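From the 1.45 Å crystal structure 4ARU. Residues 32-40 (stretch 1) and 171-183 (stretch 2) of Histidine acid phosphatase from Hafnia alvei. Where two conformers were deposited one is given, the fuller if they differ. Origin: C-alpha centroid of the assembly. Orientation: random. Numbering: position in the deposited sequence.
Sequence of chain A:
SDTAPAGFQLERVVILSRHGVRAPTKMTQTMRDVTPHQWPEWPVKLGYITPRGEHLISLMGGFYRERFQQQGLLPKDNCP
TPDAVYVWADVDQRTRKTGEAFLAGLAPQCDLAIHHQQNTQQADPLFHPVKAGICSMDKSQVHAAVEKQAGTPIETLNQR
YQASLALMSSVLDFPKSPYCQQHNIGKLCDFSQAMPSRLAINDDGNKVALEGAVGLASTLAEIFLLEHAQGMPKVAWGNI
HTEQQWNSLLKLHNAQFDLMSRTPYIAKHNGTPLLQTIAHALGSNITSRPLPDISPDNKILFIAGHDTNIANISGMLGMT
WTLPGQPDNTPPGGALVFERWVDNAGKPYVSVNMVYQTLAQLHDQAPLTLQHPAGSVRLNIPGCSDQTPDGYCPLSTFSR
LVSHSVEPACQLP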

# COMPACT_ATOMS: atom_id res chain seq x y z
N ARG A 32 -0.88 -23.17 8.73
CA ARG A 32 -1.82 -24.26 8.83
C ARG A 32 -1.92 -24.75 10.26
O ARG A 32 -3.03 -24.86 10.78
CB ARG A 32 -1.45 -25.37 7.86
CG ARG A 32 -1.44 -24.85 6.43
CD ARG A 32 -1.66 -26.01 5.46
NE ARG A 32 -1.54 -25.60 4.08
CZ ARG A 32 -2.57 -25.21 3.32
NH1 ARG A 32 -3.80 -25.17 3.80
NH2 ARG A 32 -2.34 -24.83 2.07
N ASP A 33 -0.77 -24.92 10.92
CA ASP A 33 -0.70 -25.60 12.21
C ASP A 33 -1.30 -24.80 13.36
O ASP A 33 -1.62 -25.40 14.36
CB ASP A 33 0.74 -26.00 12.54
CG ASP A 33 1.26 -27.15 11.67
OD1 ASP A 33 0.45 -27.79 10.96
OD2 ASP A 33 2.49 -27.49 11.78
N VAL A 34 -1.43 -23.48 13.23
CA VAL A 34 -1.89 -22.66 14.40
C VAL A 34 -3.41 -22.63 14.52
O VAL A 34 -3.97 -21.95 15.41
CB VAL A 34 -1.34 -21.22 14.37
CG1 VAL A 34 0.16 -21.21 14.59
CG2 VAL A 34 -1.69 -20.51 13.10
N THR A 35 -4.09 -23.38 13.67
CA THR A 35 -5.54 -23.56 13.78
C THR A 35 -5.95 -24.99 13.49
O THR A 35 -5.39 -25.61 12.60
CB THR A 35 -6.32 -22.62 12.83
OG1 THR A 35 -7.72 -22.85 12.97
CG2 THR A 35 -5.97 -22.83 11.36
N PRO A 36 -6.92 -25.54 14.23
CA PRO A 36 -7.47 -26.85 13.85
C PRO A 36 -8.34 -26.78 12.60
O PRO A 36 -8.72 -27.84 12.05
CB PRO A 36 -8.35 -27.21 15.05
CG PRO A 36 -8.78 -25.86 15.58
CD PRO A 36 -7.56 -25.02 15.45
N HIS A 37 -8.72 -25.57 12.20
CA HIS A 37 -9.64 -25.43 11.08
C HIS A 37 -8.89 -25.47 9.79
O HIS A 37 -7.66 -25.42 9.80
CB HIS A 37 -10.37 -24.11 11.17
CG HIS A 37 -11.05 -23.92 12.48
ND1 HIS A 37 -11.84 -24.89 13.04
CD2 HIS A 37 -11.00 -22.90 13.36
CE1 HIS A 37 -12.30 -24.47 14.20
NE2 HIS A 37 -11.80 -23.27 14.42
N GLN A 38 -9.58 -25.68 8.68
CA GLN A 38 -8.92 -25.74 7.38
C GLN A 38 -9.06 -24.40 6.70
O GLN A 38 -10.17 -23.87 6.61
CB GLN A 38 -9.55 -26.82 6.51
CG GLN A 38 -9.60 -28.18 7.20
CD GLN A 38 -8.30 -28.57 7.93
OE1 GLN A 38 -8.29 -28.81 9.16
NE2 GLN A 38 -7.21 -28.67 7.18
N TRP A 39 -7.95 -23.87 6.21
CA TRP A 39 -8.00 -22.67 5.44
C TRP A 39 -8.77 -22.87 4.11
O TRP A 39 -8.59 -23.87 3.44
CB TRP A 39 -6.58 -22.17 5.16
CG TRP A 39 -5.88 -21.64 6.38
CD1 TRP A 39 -5.01 -22.34 7.20
CD2 TRP A 39 -5.93 -20.32 6.88
NE1 TRP A 39 -4.54 -21.50 8.18
CE2 TRP A 39 -5.11 -20.26 8.04
CE3 TRP A 39 -6.62 -19.17 6.51
CZ2 TRP A 39 -4.94 -19.09 8.76
CZ3 TRP A 39 -6.48 -18.02 7.24
CH2 TRP A 39 -5.62 -17.98 8.36
N PRO A 40 -9.60 -21.89 3.76
CA PRO A 40 -10.43 -22.07 2.56
C PRO A 40 -9.58 -21.99 1.28
O PRO A 40 -8.58 -21.26 1.23
CB PRO A 40 -11.45 -20.93 2.67
CG PRO A 40 -10.82 -19.93 3.55
CD PRO A 40 -10.08 -20.76 4.57
N VAL A 171 -9.98 -16.53 17.55
CA VAL A 171 -10.46 -16.66 16.16
C VAL A 171 -9.89 -17.92 15.50
O VAL A 171 -10.60 -18.63 14.79
CB VAL A 171 -10.07 -15.40 15.36
CG1 VAL A 171 -10.22 -15.62 13.85
CG2 VAL A 171 -10.87 -14.20 15.85
N LEU A 172 -8.61 -18.20 15.76
CA LEU A 172 -7.97 -19.41 15.27
C LEU A 172 -8.39 -20.66 16.00
O LEU A 172 -8.20 -21.76 15.48
CB LEU A 172 -6.43 -19.28 15.44
CG LEU A 172 -5.80 -18.19 14.60
CD1 LEU A 172 -4.38 -18.06 15.07
CD2 LEU A 172 -5.86 -18.50 13.11
N ASP A 173 -8.93 -20.57 17.23
CA ASP A 173 -8.97 -21.74 18.13
C ASP A 173 -7.60 -22.34 18.32
O ASP A 173 -7.40 -23.56 18.36
CB ASP A 173 -10.00 -22.77 17.67
CG ASP A 173 -11.43 -22.25 17.83
OD1 ASP A 173 -11.82 -22.13 19.00
OD2 ASP A 173 -12.16 -21.95 16.84
N PHE A 174 -6.62 -21.43 18.48
CA PHE A 174 -5.22 -21.81 18.63
C PHE A 174 -4.97 -22.90 19.69
O PHE A 174 -4.18 -23.82 19.46
CB PHE A 174 -4.35 -20.56 18.87
CG PHE A 174 -2.88 -20.87 19.18
CD1 PHE A 174 -2.00 -21.25 18.18
CD2 PHE A 174 -2.40 -20.73 20.46
CE1 PHE A 174 -0.67 -21.51 18.48
CE2 PHE A 174 -1.07 -20.99 20.76
CZ PHE A 174 -0.21 -21.37 19.76
N PRO A 175 -5.61 -22.80 20.86
CA PRO A 175 -5.30 -23.79 21.89
C PRO A 175 -5.63 -25.25 21.48
O PRO A 175 -5.05 -26.19 22.04
CB PRO A 175 -6.16 -23.34 23.08
CG PRO A 175 -6.35 -21.88 22.87
CD PRO A 175 -6.45 -21.70 21.39
N LYS A 176 -6.54 -25.39 20.52
CA LYS A 176 -6.92 -26.70 20.00
C LYS A 176 -6.17 -27.09 18.73
O LYS A 176 -6.51 -28.11 18.12
CB LYS A 176 -8.41 -26.75 19.71
CG LYS A 176 -9.29 -26.55 20.93
CD LYS A 176 -10.65 -26.10 20.43
CE LYS A 176 -11.75 -26.08 21.49
NZ LYS A 176 -12.91 -25.36 20.88
N SER A 177 -5.14 -26.34 18.39
CA SER A 177 -4.47 -26.47 17.10
C SER A 177 -3.37 -27.53 17.17
O SER A 177 -2.88 -27.86 18.25
CB SER A 177 -3.88 -25.15 16.69
OG SER A 177 -2.73 -24.85 17.48
N PRO A 178 -2.98 -28.06 16.00
CA PRO A 178 -1.85 -28.98 16.00
C PRO A 178 -0.58 -28.37 16.57
O PRO A 178 0.22 -29.04 17.22
CB PRO A 178 -1.66 -29.31 14.51
CG PRO A 178 -3.03 -29.15 13.94
CD PRO A 178 -3.60 -27.95 14.67
N TYR A 179 -0.41 -27.07 16.35
CA TYR A 179 0.72 -26.38 16.94
C TYR A 179 0.82 -26.62 18.43
O TYR A 179 1.89 -26.94 18.94
CB TYR A 179 0.63 -24.87 16.69
CG TYR A 179 1.88 -24.11 17.05
CD1 TYR A 179 2.15 -23.73 18.38
CD2 TYR A 179 2.79 -23.77 16.06
CE1 TYR A 179 3.30 -23.02 18.68
CE2 TYR A 179 3.94 -23.09 16.35
CZ TYR A 179 4.19 -22.73 17.64
OH TYR A 179 5.34 -22.03 17.87
N CYS A 180 -0.31 -26.54 19.13
CA CYS A 180 -0.33 -26.74 20.58
C CYS A 180 -0.28 -28.20 20.95
O CYS A 180 0.17 -28.54 22.03
CB CYS A 180 -1.58 -26.09 21.18
SG CYS A 180 -1.46 -24.29 21.19
N GLN A 181 -0.72 -29.08 20.06
CA GLN A 181 -0.50 -30.54 20.25
C GLN A 181 0.98 -30.94 20.09
O GLN A 181 1.36 -32.00 20.58
CB GLN A 181 -1.36 -31.36 19.28
CG GLN A 181 -2.87 -31.05 19.35
CD GLN A 181 -3.72 -31.69 18.23
OE1 GLN A 181 -3.32 -31.81 17.05
NE2 GLN A 181 -4.94 -32.08 18.60
N GLN A 182 1.80 -30.12 19.41
CA GLN A 182 3.24 -30.38 19.17
C GLN A 182 4.19 -29.53 20.02
O GLN A 182 5.34 -29.93 20.27
CB GLN A 182 3.60 -30.09 17.71
CG GLN A 182 2.78 -30.82 16.67
CD GLN A 182 3.24 -30.48 15.25
OE1 GLN A 182 2.53 -29.80 14.50
NE2 GLN A 182 4.43 -30.95 14.90
N HIS A 183 3.72 -28.37 20.46
CA HIS A 183 4.50 -27.38 21.22
C HIS A 183 3.84 -27.12 22.57
O HIS A 183 3.86 -27.96 23.46
CB HIS A 183 4.54 -26.05 20.46
CG HIS A 183 5.22 -26.11 19.13
ND1 HIS A 183 4.54 -26.29 17.95
CD2 HIS A 183 6.53 -26.03 18.79
CE1 HIS A 183 5.39 -26.31 16.94
NE2 HIS A 183 6.61 -26.16 17.42
O HOH W 1 0.38 -30.70 11.98

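Two turns separated by at least 133 residues meet here, each entered from the end of a helix, and most of the bonding runs through backbone carbonyls that those helices leave free.

Leu172 closes the first helix of its stretch and works in two ways. Leu172 O accepts a hydrogen bond from Thr35 OG1 at 2.8 Å, while the side chain packs against Val34, Leu172 CD1 to Val34 CG2 at 4.1 Å, and reaches Trp39, Leu172 CD2 to Trp39 CZ2 at 4.5 Å. The Thr35 hydroxyl serves twice, since Thr35 OG1 also accepts from His37 N at 3.0 Å, which ties down the chain just ahead of the imidazole.

Asp173 is the first residue to leave helical geometry, with positive phi, and points its CA-to-CB bond toward stretch 1. Asp173 OD2 accepts from His37 NE2 at 2.8 Å, nearly straight at 170° and at the ring edge, where an imidazole N-H must be met.

Phe174 lays its ring beside Val34, Phe174 CD1 to Val34 CB at 3.9 Å. Phe174 CA lies 3.5 Å from Val34 O in a CA-H...O contact; that carbonyl is buried and has no conventional partner.

Lys176 O lies 3.7 Å from Pro36 CB, and Lys176 CB is 4.2 Å from Pro36 CG. Ser177 then caps the next helix: Ser177 OG donates to Phe174 O at 2.7 Å and accepts weakly from Cys180 N at 3.4 Å. Ser177 CB rests 3.4 Å from Val34 C, and the backbones close to 4.4 Å between the CA atoms of Ser177 and Pro36.

Asp33 O lies 3.4 Å from Pro178 N, which has no hydrogen to share, and accepts a hydrogen bond from Tyr179 N at 2.9 Å and 156°. Tyr179 CD2 adds an apolar contact with Val34 CG1 at 4.0 Å. Finally, a water bridges Asp33 OD1, at 3.1 Å, and Gln182 OE1, weakly at 3.4 Å, donating to both acceptors.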